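Long-range contacts in RING finger protein unkempt homolog (Mus musculus, PDB 5ELK), which binds RNA sequence-specifically through clustered CCCH zinc fingers, represses translation and directs the early morphology of cortical neurons during embryonic development: residues N13-P18 with S38-R43; C55-H60 with C70-A75; E84-P89 with F111-H116. All blocks are in the same frame, centred on the assembly; numbering follows the deposited sequence.

The three contacts follow one another along a fragment holding fingers 4-6 of the longer protein. Contacts 1 and 2 each lie within a CCCH finger or at its margin, while contact 3 sets helix 82-86 and the residues after it against the last finger. Contact 3 is buried with the RNA in place and contact 1 partly buried; they touch where Tyr-14 stacks on Phe-87. Contact 2 has buried cysteines but exposed asparagines at its margin, and a salt bridge between Arg-41 and Asp-74 ties it to contact 1. Charged and carbonyl groups dominate contact 1. Neither contact 2 nor contact 3 has a direct hydrogen bond between its segments: zinc joins one, apolar and base-mediated contacts the other.

Contact 1: N13-P18 with S38-R43; sequences NYKTEP and SKDRRR. With nucleotides of chain B.
The CCCH zinc finger that opens this fragment is closed where Lys-15, before the zinc ligands, meets Asp-40, after them. The ammonium NZ of Lys-15 makes a salt bridge to Asp-40, 2.9 Å from OD2 on its syn side, with a weaker bond of 3.2 Å to OD1. The two side chains cross at about a right angle. A bend at chi4 (-56°) of the otherwise extended lysine places NZ, which also donates to the carbonyls of Cys-32 and Tyr-34.

OD2 of Asp-40 is hydrogen-bonded in turn to ND1 of His-36, a ligand of the zinc alongside Cys-19, Cys-26 and Cys-32, which makes the carboxylate a second-shell group that is likely to help fix the orientation of the histidine ring. An alanine in place of Lys-15 would probably leave the Asp-40 carboxylate without its counter-charge and freer to turn, holding His-36 less firmly.

Beside the salt bridge, a type II turn from Asn-13 to Thr-16 offers its carbonyls to Arg-42. This arginine runs extended from CG to NE, and its NH1 donates to Tyr-14 O at 3.0 Å, on a lone pair of the carbonyl and close to the guanidinium plane; NH2 bonds to Leu-11 O and probably to Phe-87 O. The backbone adds a weak bond from Arg-42 N to Lys-15 O and a straight CA-H...O contact from Thr-16 CA to Arg-42 O, 3.5 Å long. In Tyr-14, CG is anti to the backbone N (chi1 -173°), and the ring extends toward the RNA. Lys-15 CG lies over one face near the rim, and the hydroxyl OH, bonded to Tyr-30 O, comes within 3.0 Å of N2 of G5 of chain B.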
loop_
_atom_site.group_PDB
_atom_site.type_symbol
_atom_site.label_atom_id
_atom_site.label_comp_id
_atom_site.label_asym_id
_atom_site.label_seq_id
_atom_site.Cartn_x
_atom_site.Cartn_y
_atom_site.Cartn_z
ATOM N N ASN A 13 3.725 -7.090 4.623
ATOM C CA ASN A 13 4.962 -7.019 3.844
ATOM C C ASN A 13 4.925 -6.183 2.564
ATOM O O ASN A 13 5.975 -5.807 2.051
ATOM C CB ASN A 13 5.417 -8.439 3.497
ATOM C CG ASN A 13 5.518 -9.325 4.719
ATOM O OD1 ASN A 13 4.873 -10.378 4.800
ATOM N ND2 ASN A 13 6.319 -8.896 5.691
ATOM N N TYR A 14 3.734 -5.892 2.047
ATOM C CA TYR A 14 3.606 -5.187 0.770
ATOM C C TYR A 14 4.375 -3.856 0.725
ATOM O O TYR A 14 4.121 -2.962 1.523
ATOM C CB TYR A 14 2.139 -4.927 0.475
ATOM C CG TYR A 14 1.878 -4.349 -0.894
ATOM C CD1 TYR A 14 1.944 -5.150 -2.014
ATOM C CD2 TYR A 14 1.548 -3.017 -1.066
ATOM C CE1 TYR A 14 1.696 -4.646 -3.267
ATOM C CE2 TYR A 14 1.297 -2.501 -2.329
ATOM C CZ TYR A 14 1.373 -3.327 -3.420
ATOM O OH TYR A 14 1.130 -2.851 -4.685
ATOM N N LYS A 15 5.292 -3.743 -0.235
ATOM C CA LYS A 15 6.166 -2.574 -0.401
ATOM C C LYS A 15 6.907 -2.156 0.864
ATOM O O LYS A 15 7.151 -0.978 1.104
ATOM C CB LYS A 15 5.392 -1.409 -1.007
ATOM C CG LYS A 15 5.108 -1.649 -2.465
ATOM C CD LYS A 15 4.210 -0.603 -3.056
ATOM C CE LYS A 15 3.930 -0.900 -4.514
ATOM N NZ LYS A 15 5.181 -1.039 -5.314
ATOM N N THR A 16 7.292 -3.155 1.646
ATOM C CA THR A 16 8.081 -2.968 2.854
ATOM C C THR A 16 9.566 -2.956 2.495
ATOM O O THR A 16 10.406 -2.453 3.252
ATOM C CB THR A 16 7.784 -4.116 3.840
ATOM O OG1 THR A 16 6.491 -3.902 4.418
ATOM C CG2 THR A 16 8.818 -4.211 4.948
ATOM N N GLU A 17 9.872 -3.499 1.321
ATOM C CA GLU A 17 11.249 -3.702 0.897
ATOM C C GLU A 17 11.450 -3.331 -0.574
ATOM O O GLU A 17 10.482 -3.224 -1.330
ATOM C CB GLU A 17 11.648 -5.158 1.155
ATOM C CG GLU A 17 11.895 -5.474 2.631
ATOM C CD GLU A 17 12.118 -6.955 2.903
ATOM O OE1 GLU A 17 11.282 -7.776 2.479
ATOM O OE2 GLU A 17 13.132 -7.296 3.551
ATOM N N PRO A 18 12.712 -3.107 -0.976
ATOM C CA PRO A 18 13.015 -2.593 -2.317
ATOM C C PRO A 18 13.174 -3.650 -3.400
ATOM O O PRO A 18 13.750 -4.715 -3.167
ATOM C CB PRO A 18 14.345 -1.865 -2.117
ATOM C CG PRO A 18 15.001 -2.583 -0.979
ATOM C CD PRO A 18 13.892 -3.082 -0.092
ATOM N N SER A 38 10.674 6.601 -2.749
ATOM C CA SER A 38 10.241 7.017 -1.420
ATOM C C SER A 38 8.731 7.134 -1.372
ATOM O O SER A 38 8.110 6.820 -0.357
ATOM C CB SER A 38 10.881 8.359 -1.044
ATOM O OG SER A 38 10.512 9.376 -1.957
ATOM N N LYS A 39 8.150 7.585 -2.481
ATOM C CA LYS A 39 6.703 7.788 -2.590
ATOM C C LYS A 39 5.920 6.479 -2.784
ATOM O O LYS A 39 4.689 6.471 -2.770
ATOM C CB LYS A 39 6.401 8.775 -3.726
ATOM C CG LYS A 39 6.679 10.227 -3.353
ATOM C CD LYS A 39 6.837 11.133 -4.571
ATOM C CE LYS A 39 5.534 11.809 -4.976
ATOM N NZ LYS A 39 4.608 10.881 -5.681
ATOM N N ASP A 40 6.657 5.383 -2.930
ATOM C CA ASP A 40 6.109 4.047 -3.168
ATOM C C ASP A 40 6.320 3.214 -1.905
ATOM O O ASP A 40 5.725 2.145 -1.722
ATOM C CB ASP A 40 6.884 3.422 -4.338
ATOM C CG ASP A 40 6.228 2.188 -4.896
ATOM O OD1 ASP A 40 4.987 2.116 -4.901
ATOM O OD2 ASP A 40 6.964 1.288 -5.354
ATOM N N ARG A 41 7.172 3.726 -1.024
ATOM C CA ARG A 41 7.627 2.984 0.135
ATOM C C ARG A 41 6.548 2.890 1.196
ATOM O O ARG A 41 5.668 3.745 1.298
ATOM C CB ARG A 41 8.870 3.652 0.717
ATOM C CG ARG A 41 9.448 2.949 1.920
ATOM C CD ARG A 41 10.833 3.471 2.223
ATOM N NE ARG A 41 10.945 3.949 3.595
ATOM C CZ ARG A 41 11.189 3.166 4.639
ATOM N NH1 ARG A 41 11.339 1.856 4.478
ATOM N NH2 ARG A 41 11.278 3.692 5.850
ATOM N N ARG A 42 6.642 1.840 1.996
ATOM C CA ARG A 42 5.698 1.599 3.070
ATOM C C ARG A 42 6.441 1.097 4.302
ATOM O O ARG A 42 7.138 0.085 4.250
ATOM C CB ARG A 42 4.656 0.567 2.613
ATOM C CG ARG A 42 3.740 0.064 3.693
ATOM C CD ARG A 42 2.461 -0.481 3.091
ATOM N NE ARG A 42 1.548 -1.015 4.098
ATOM C CZ ARG A 42 1.541 -2.280 4.506
ATOM N NH1 ARG A 42 2.402 -3.149 3.999
ATOM N NH2 ARG A 42 0.668 -2.679 5.418
ATOM N N ARG A 43 6.308 1.813 5.411
ATOM C CA ARG A 43 6.811 1.311 6.679
ATOM C C ARG A 43 5.924 0.157 7.128
ATOM O O ARG A 43 4.695 0.263 7.124
ATOM C CB ARG A 43 6.832 2.420 7.727
ATOM C CG ARG A 43 7.780 3.561 7.381
ATOM C CD ARG A 43 7.511 4.789 8.232
ATOM N NE ARG A 43 6.230 5.404 7.899
ATOM C CZ ARG A 43 5.626 6.332 8.635
ATOM N NH1 ARG A 43 6.176 6.763 9.755
ATOM N NH2 ARG A 43 4.463 6.824 8.250
ATOM P P G B 5 -6.213 6.492 -8.685
ATOM O OP1 G B 5 -6.295 7.946 -8.379
ATOM O OP2 G B 5 -6.689 6.008 -10.008
ATOM O "O5'" G B 5 -4.713 5.970 -8.543
ATOM C "C5'" G B 5 -3.799 6.594 -7.649
ATOM C "C4'" G B 5 -2.603 5.713 -7.377
ATOM O "O4'" G B 5 -2.986 4.660 -6.450
ATOM C "C3'" G B 5 -2.001 5.014 -8.600
ATOM O "O3'" G B 5 -0.582 4.938 -8.464
ATOM C "C2'" G B 5 -2.593 3.610 -8.513
ATOM O "O2'" G B 5 -1.817 2.603 -9.135
ATOM C "C1'" G B 5 -2.673 3.399 -7.002
ATOM N N9 G B 5 -3.707 2.444 -6.587
ATOM C C8 G B 5 -5.069 2.602 -6.697
ATOM N N7 G B 5 -5.732 1.581 -6.236
ATOM C C5 G B 5 -4.756 0.694 -5.803
ATOM C C6 G B 5 -4.877 -0.590 -5.209
ATOM O O6 G B 5 -5.903 -1.218 -4.947
ATOM N N1 G B 5 -3.641 -1.152 -4.923
ATOM C C2 G B 5 -2.433 -0.541 -5.167
ATOM N N2 G B 5 -1.346 -1.241 -4.812
ATOM N N3 G B 5 -2.302 0.657 -5.716
ATOM C C4 G B 5 -3.498 1.214 -6.006
#

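Contact 2: C55-H60 with C70-A75. With ZN (zinc ion), chain D.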
loop_
_atom_site.group_PDB
_atom_site.type_symbol
_atom_site.label_atom_id
_atom_site.label_comp_id
_atom_site.label_asym_id
_atom_site.label_seq_id
_atom_site.Cartn_x
_atom_site.Cartn_y
_atom_site.Cartn_z
ATOM N N CYS A 55 -0.130 12.370 6.679
ATOM C CA CYS A 55 0.679 13.434 7.265
ATOM C C CYS A 55 0.552 14.679 6.391
ATOM O O CYS A 55 0.861 14.634 5.204
ATOM C CB CYS A 55 2.149 13.017 7.368
ATOM S SG CYS A 55 3.230 14.265 8.149
ATOM N N PRO A 56 0.071 15.793 6.962
ATOM C CA PRO A 56 -0.128 17.000 6.149
ATOM C C PRO A 56 1.168 17.741 5.821
ATOM O O PRO A 56 1.133 18.719 5.064
ATOM C CB PRO A 56 -1.047 17.852 7.017
ATOM C CG PRO A 56 -0.734 17.416 8.393
ATOM C CD PRO A 56 -0.433 15.969 8.331
ATOM N N ASN A 57 2.294 17.275 6.363
ATOM C CA ASN A 57 3.603 17.785 5.953
ATOM C C ASN A 57 4.034 17.091 4.670
ATOM O O ASN A 57 5.021 17.461 4.061
ATOM C CB ASN A 57 4.672 17.561 7.037
ATOM C CG ASN A 57 4.311 18.185 8.372
ATOM O OD1 ASN A 57 3.882 19.334 8.441
ATOM N ND2 ASN A 57 4.499 17.428 9.446
ATOM N N VAL A 58 3.295 16.061 4.271
ATOM C CA VAL A 58 3.626 15.316 3.060
ATOM C C VAL A 58 2.495 15.428 2.073
ATOM O O VAL A 58 2.722 15.699 0.900
ATOM C CB VAL A 58 3.871 13.841 3.350
ATOM C CG1 VAL A 58 4.303 13.112 2.067
ATOM C CG2 VAL A 58 4.907 13.706 4.442
ATOM N N LYS A 59 1.277 15.225 2.553
ATOM C CA LYS A 59 0.113 15.327 1.691
ATOM C C LYS A 59 -0.527 16.697 1.827
ATOM O O LYS A 59 -1.197 16.994 2.813
ATOM C CB LYS A 59 -0.912 14.233 1.998
ATOM C CG LYS A 59 -1.994 14.174 0.939
ATOM C CD LYS A 59 -3.145 13.284 1.333
ATOM C CE LYS A 59 -4.083 13.036 0.162
ATOM N NZ LYS A 59 -5.166 12.080 0.521
ATOM N N HIS A 60 -0.305 17.531 0.821
ATOM C CA HIS A 60 -0.911 18.849 0.769
ATOM C C HIS A 60 -2.108 18.792 -0.177
ATOM O O HIS A 60 -1.945 18.807 -1.395
ATOM C CB HIS A 60 0.121 19.870 0.299
ATOM C CG HIS A 60 1.307 19.988 1.209
ATOM N ND1 HIS A 60 2.454 19.243 1.038
ATOM C CD2 HIS A 60 1.520 20.759 2.303
ATOM C CE1 HIS A 60 3.325 19.556 1.980
ATOM N NE2 HIS A 60 2.782 20.471 2.763
ATOM N N CYS A 70 9.015 15.935 5.892
ATOM C CA CYS A 70 8.465 15.768 7.220
ATOM C C CYS A 70 9.632 15.533 8.158
ATOM O O CYS A 70 10.359 14.554 8.031
ATOM C CB CYS A 70 7.476 14.622 7.329
ATOM S SG CYS A 70 6.839 14.524 9.007
ATOM N N GLU A 71 9.816 16.464 9.083
ATOM C CA GLU A 71 10.953 16.469 9.984
ATOM C C GLU A 71 10.888 15.331 11.001
ATOM O O GLU A 71 11.853 15.078 11.722
ATOM C CB GLU A 71 10.982 17.808 10.700
ATOM C CG GLU A 71 11.158 18.989 9.754
ATOM C CD GLU A 71 12.570 19.115 9.221
ATOM O OE1 GLU A 71 13.502 18.556 9.841
ATOM O OE2 GLU A 71 12.742 19.781 8.177
ATOM N N ASN A 72 9.751 14.639 11.042
ATOM C CA ASN A 72 9.547 13.546 11.985
ATOM C C ASN A 72 10.241 12.272 11.522
ATOM O O ASN A 72 10.660 11.452 12.338
ATOM C CB ASN A 72 8.055 13.292 12.179
ATOM C CG ASN A 72 7.384 14.366 13.009
ATOM O OD1 ASN A 72 7.943 14.840 14.003
ATOM N ND2 ASN A 72 6.175 14.752 12.612
ATOM N N GLY A 73 10.382 12.124 10.212
ATOM C CA GLY A 73 10.979 10.932 9.642
ATOM C C GLY A 73 10.086 9.718 9.852
ATOM O O GLY A 73 8.871 9.837 9.953
ATOM N N ASP A 74 10.704 8.547 9.940
ATOM C CA ASP A 74 9.977 7.284 10.033
ATOM C C ASP A 74 9.282 7.077 11.379
ATOM O O ASP A 74 8.646 6.049 11.599
ATOM C CB ASP A 74 10.932 6.122 9.753
ATOM C CG ASP A 74 11.263 5.978 8.275
ATOM O OD1 ASP A 74 10.544 6.546 7.421
ATOM O OD2 ASP A 74 12.246 5.274 7.964
ATOM N N ALA A 75 9.378 8.061 12.266
ATOM C CA ALA A 75 8.734 7.980 13.572
ATOM C C ALA A 75 7.400 8.711 13.558
ATOM O O ALA A 75 6.704 8.768 14.575
ATOM C CB ALA A 75 9.636 8.552 14.642
HETATM ZN ZN ZN D . 5.060 12.920 8.940
#
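Cys-55 and Cys-70 point their thiolates at one zinc ion from two separate loops of the second CCCH finger in this fragment. In both residues SG lies anti to the backbone N (chi1 -178° and -179°), and each sulfur sits 2.4 Å from the metal. The SG atoms of Cys-55 and Cys-70 are 3.7 Å apart and subtend about 102° at the zinc, close to tetrahedral; Cys-76 and His-80 complete the site.

Two neighbours of Cys-55 lean against the other cysteine. Val-58 presents CG2 to Cys-70 CB at 4.0 Å, an apolar contact on the carbon side of the thiolate, while Asn-57 brings ND2 within 3.8 Å of Cys-70 SG without bonding to it. Behind each ligand the chain turns tightly. Cys-55 O accepts from both Val-58 N and Lys-59 N, and a type I turn runs from Cys-70 to Gly-73.

These turns direct amide hydrogens back at the sulfurs: Asn-72 N donates to Cys-70 SG at 3.6 Å, and Asn-57 N makes a weak bond to Cys-55 SG. Such N-H...S bonds would be expected to offset part of the negative charge gathered round the metal.

Contact 3: E84-P89 with F111-H116. With ZN (zinc ion), chain E; nucleotides of chain B.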
loop_
_atom_site.group_PDB
_atom_site.type_symbol
_atom_site.label_atom_id
_atom_site.label_comp_id
_atom_site.label_asym_id
_atom_site.label_seq_id
_atom_site.Cartn_x
_atom_site.Cartn_y
_atom_site.Cartn_z
ATOM N N GLU A 84 0.990 3.538 2.119
ATOM C CA GLU A 84 0.911 3.334 3.560
ATOM C C GLU A 84 -0.514 3.465 4.051
ATOM O O GLU A 84 -0.922 2.811 5.009
ATOM C CB GLU A 84 1.796 4.323 4.307
ATOM C CG GLU A 84 3.235 3.887 4.358
ATOM C CD GLU A 84 4.019 4.562 5.451
ATOM O OE1 GLU A 84 3.636 5.669 5.889
ATOM O OE2 GLU A 84 5.016 3.964 5.888
ATOM N N GLN A 85 -1.278 4.320 3.393
ATOM C CA GLN A 85 -2.658 4.522 3.789
ATOM C C GLN A 85 -3.563 3.400 3.256
ATOM O O GLN A 85 -4.356 2.824 3.996
ATOM C CB GLN A 85 -3.143 5.872 3.285
ATOM C CG GLN A 85 -4.544 6.219 3.719
ATOM C CD GLN A 85 -4.999 7.561 3.199
ATOM O OE1 GLN A 85 -4.836 7.868 2.018
ATOM N NE2 GLN A 85 -5.577 8.372 4.074
ATOM N N GLN A 86 -3.438 3.099 1.969
ATOM C CA GLN A 86 -4.309 2.125 1.328
ATOM C C GLN A 86 -4.143 0.747 1.954
ATOM O O GLN A 86 -5.102 -0.017 2.043
ATOM C CB GLN A 86 -4.040 2.067 -0.174
ATOM C CG GLN A 86 -4.541 3.291 -0.933
ATOM C CD GLN A 86 -4.749 3.030 -2.407
ATOM O OE1 GLN A 86 -3.910 3.375 -3.234
ATOM N NE2 GLN A 86 -5.876 2.413 -2.747
ATOM N N PHE A 87 -2.937 0.458 2.429
ATOM C CA PHE A 87 -2.645 -0.833 3.028
ATOM C C PHE A 87 -2.492 -0.709 4.530
ATOM O O PHE A 87 -1.809 -1.512 5.165
ATOM C CB PHE A 87 -1.395 -1.417 2.390
ATOM C CG PHE A 87 -1.587 -1.772 0.951
ATOM C CD1 PHE A 87 -1.425 -0.823 -0.033
ATOM C CD2 PHE A 87 -1.972 -3.049 0.582
ATOM C CE1 PHE A 87 -1.617 -1.143 -1.352
ATOM C CE2 PHE A 87 -2.161 -3.370 -0.742
ATOM C CZ PHE A 87 -1.984 -2.421 -1.707
ATOM N N HIS A 88 -3.142 0.294 5.107
ATOM C CA HIS A 88 -3.178 0.403 6.551
ATOM C C HIS A 88 -4.153 -0.640 7.103
ATOM O O HIS A 88 -5.209 -0.862 6.516
ATOM C CB HIS A 88 -3.612 1.800 6.976
ATOM C CG HIS A 88 -3.384 2.077 8.425
ATOM N ND1 HIS A 88 -4.318 1.786 9.401
ATOM C CD2 HIS A 88 -2.314 2.596 9.077
ATOM C CE1 HIS A 88 -3.840 2.127 10.581
ATOM N NE2 HIS A 88 -2.626 2.620 10.416
ATOM N N PRO A 89 -3.809 -1.278 8.235
ATOM C CA PRO A 89 -4.680 -2.268 8.884
ATOM C C PRO A 89 -6.150 -1.879 9.012
ATOM O O PRO A 89 -6.993 -2.763 9.019
ATOM C CB PRO A 89 -4.067 -2.388 10.275
ATOM C CG PRO A 89 -2.618 -2.175 10.044
ATOM C CD PRO A 89 -2.525 -1.149 8.947
ATOM N N PHE A 111 -3.118 -7.569 -5.215
ATOM C CA PHE A 111 -2.518 -6.375 -4.632
ATOM C C PHE A 111 -3.502 -5.227 -4.647
ATOM O O PHE A 111 -3.135 -4.076 -4.406
ATOM C CB PHE A 111 -1.233 -6.008 -5.374
ATOM C CG PHE A 111 -0.187 -7.086 -5.329
ATOM C CD1 PHE A 111 0.077 -7.763 -4.155
ATOM C CD2 PHE A 111 0.512 -7.440 -6.461
ATOM C CE1 PHE A 111 1.027 -8.761 -4.112
ATOM C CE2 PHE A 111 1.466 -8.436 -6.420
ATOM C CZ PHE A 111 1.721 -9.095 -5.242
ATOM N N CYS A 112 -4.763 -5.547 -4.912
ATOM C CA CYS A 112 -5.831 -4.580 -4.731
ATOM C C CYS A 112 -5.956 -4.323 -3.240
ATOM O O CYS A 112 -5.894 -5.264 -2.443
ATOM C CB CYS A 112 -7.154 -5.118 -5.276
ATOM S SG CYS A 112 -8.492 -3.886 -5.288
ATOM N N ALA A 113 -6.143 -3.060 -2.866
ATOM C CA ALA A 113 -6.273 -2.673 -1.454
ATOM C C ALA A 113 -7.735 -2.660 -1.025
ATOM O O ALA A 113 -8.048 -2.345 0.127
ATOM C CB ALA A 113 -5.646 -1.299 -1.210
ATOM N N PHE A 114 -8.620 -2.995 -1.962
ATOM C CA PHE A 114 -10.059 -3.018 -1.714
ATOM C C PHE A 114 -10.609 -4.435 -1.630
ATOM O O PHE A 114 -9.966 -5.399 -2.046
ATOM C CB PHE A 114 -10.778 -2.236 -2.806
ATOM C CG PHE A 114 -10.422 -0.784 -2.816
ATOM C CD1 PHE A 114 -9.300 -0.337 -3.494
ATOM C CD2 PHE A 114 -11.179 0.127 -2.119
ATOM C CE1 PHE A 114 -8.961 0.997 -3.491
ATOM C CE2 PHE A 114 -10.836 1.464 -2.109
ATOM C CZ PHE A 114 -9.729 1.896 -2.800
ATOM N N ALA A 115 -11.813 -4.556 -1.092
ATOM C CA ALA A 115 -12.401 -5.865 -0.845
ATOM C C ALA A 115 -12.989 -6.459 -2.116
ATOM O O ALA A 115 -13.658 -5.781 -2.893
ATOM C CB ALA A 115 -13.451 -5.767 0.242
ATOM N N HIS A 116 -12.711 -7.733 -2.326
ATOM C CA HIS A 116 -13.342 -8.491 -3.391
ATOM C C HIS A 116 -14.456 -9.309 -2.767
ATOM O O HIS A 116 -15.068 -8.878 -1.792
ATOM C CB HIS A 116 -12.299 -9.341 -4.109
ATOM C CG HIS A 116 -11.294 -8.523 -4.853
ATOM N ND1 HIS A 116 -10.088 -9.019 -5.284
ATOM C CD2 HIS A 116 -11.329 -7.221 -5.231
ATOM C CE1 HIS A 116 -9.418 -8.060 -5.903
ATOM N NE2 HIS A 116 -10.150 -6.963 -5.889
HETATM ZN ZN ZN E . -9.922 -5.093 -6.774
ATOM P P U B 3 -10.879 7.148 3.293
ATOM O OP1 U B 3 -11.940 7.304 2.272
ATOM O OP2 U B 3 -11.183 6.627 4.651
ATOM O "O5'" U B 3 -9.780 6.192 2.658
ATOM C "C5'" U B 3 -8.407 6.554 2.664
ATOM C "C4'" U B 3 -7.728 6.098 1.401
ATOM O "O4'" U B 3 -7.668 4.641 1.394
ATOM C "C3'" U B 3 -8.447 6.497 0.116
ATOM O "O3'" U B 3 -7.480 6.676 -0.923
ATOM C "C2'" U B 3 -9.290 5.259 -0.178
ATOM O "O2'" U B 3 -9.704 5.129 -1.522
ATOM C "C1'" U B 3 -8.328 4.147 0.241
ATOM N N1 U B 3 -8.970 2.860 0.566
ATOM C C2 U B 3 -8.343 1.686 0.157
ATOM O O2 U B 3 -7.278 1.666 -0.446
ATOM N N3 U B 3 -9.000 0.517 0.482
ATOM C C4 U B 3 -10.201 0.396 1.145
ATOM O O4 U B 3 -10.671 -0.726 1.357
ATOM C C5 U B 3 -10.781 1.652 1.527
ATOM C C6 U B 3 -10.171 2.809 1.234
ATOM P P A B 4 -7.787 7.647 -2.169
ATOM O OP1 A B 4 -6.613 8.538 -2.383
ATOM O OP2 A B 4 -9.136 8.221 -1.926
ATOM O "O5'" A B 4 -7.906 6.677 -3.432
ATOM C "C5'" A B 4 -6.773 5.955 -3.904
ATOM C "C4'" A B 4 -7.016 5.299 -5.245
ATOM O "O4'" A B 4 -8.026 4.256 -5.130
ATOM C "C3'" A B 4 -7.487 6.208 -6.382
ATOM O "O3'" A B 4 -7.000 5.633 -7.588
ATOM C "C2'" A B 4 -8.998 6.000 -6.357
ATOM O "O2'" A B 4 -9.654 6.341 -7.563
ATOM C "C1'" A B 4 -9.066 4.502 -6.068
ATOM N N9 A B 4 -10.320 4.026 -5.482
ATOM C C8 A B 4 -11.089 4.644 -4.528
ATOM N N7 A B 4 -12.134 3.940 -4.166
ATOM C C5 A B 4 -12.052 2.773 -4.918
ATOM C C6 A B 4 -12.876 1.628 -4.977
ATOM N N6 A B 4 -13.983 1.479 -4.247
ATOM N N1 A B 4 -12.510 0.635 -5.828
ATOM C C2 A B 4 -11.388 0.799 -6.557
ATOM N N3 A B 4 -10.532 1.828 -6.584
ATOM C C4 A B 4 -10.924 2.803 -5.731
ATOM P P G B 5 -6.213 6.492 -8.685
ATOM O OP1 G B 5 -6.295 7.946 -8.379
ATOM O OP2 G B 5 -6.689 6.008 -10.008
ATOM O "O5'" G B 5 -4.713 5.970 -8.543
ATOM C "C5'" G B 5 -3.799 6.594 -7.649
ATOM C "C4'" G B 5 -2.603 5.713 -7.377
ATOM O "O4'" G B 5 -2.986 4.660 -6.450
ATOM C "C3'" G B 5 -2.001 5.014 -8.600
ATOM O "O3'" G B 5 -0.582 4.938 -8.464
ATOM C "C2'" G B 5 -2.593 3.610 -8.513
ATOM O "O2'" G B 5 -1.817 2.603 -9.135
ATOM C "C1'" G B 5 -2.673 3.399 -7.002
ATOM N N9 G B 5 -3.707 2.444 -6.587
ATOM C C8 G B 5 -5.069 2.602 -6.697
ATOM N N7 G B 5 -5.732 1.581 -6.236
ATOM C C5 G B 5 -4.756 0.694 -5.803
ATOM C C6 G B 5 -4.877 -0.590 -5.209
ATOM O O6 G B 5 -5.903 -1.218 -4.947
ATOM N N1 G B 5 -3.641 -1.152 -4.923
ATOM C C2 G B 5 -2.433 -0.541 -5.167
ATOM N N2 G B 5 -1.346 -1.241 -4.812
ATOM N N3 G B 5 -2.302 0.657 -5.716
ATOM C C4 G B 5 -3.498 1.214 -6.006
#
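Gln-86 and Phe-87 both set CG anti to the carbonyl carbon (chi1 -72° and -67°), and from the end of helix 82-86 their side chains reach segment 111-116 and the RNA bound beside it. That segment belongs to the third CCCH finger of the fragment, whose Cys-112 and His-116 bind zinc with Cys-97 and Cys-106. Ala-113 is the meeting point. Its CB stands over one face of the Phe-87 ring, a CH-pi contact 4.0 Å from the centroid and 17° off the normal, and also packs against Gln-86 CB. At the edge of the same ring, Phe-87 CZ comes within 3.4 Å of Phe-111 O.

The contact binds three successive nucleotides, U3, A4 and G5 of chain B; U3 and G5 are hydrogen-bonded through their bases, and A4 is stacked. Gln-86, extended beyond CG, donates from NE2 to O2 of U3 at 2.8 Å, while U3 N3 donates to Ala-113 O at 3.0 Å. G5 is met by backbone alone among the hydrogen bonds here: its N1 donates to Phe-111 O at 3.0 Å, and its O6 accepts from Ala-113 N at 2.8 Å.

Between U3 and A4 the Phe-114 ring is inserted as a sandwich, uracil over one face and adenine over the other, with CZ 3.3 Å from U3 C2. Gln-86 NE2 approaches this ring obliquely at CE1. The backbone N of Phe-114 donates to the zinc-bound SG of Cys-112, 3.4 Å away.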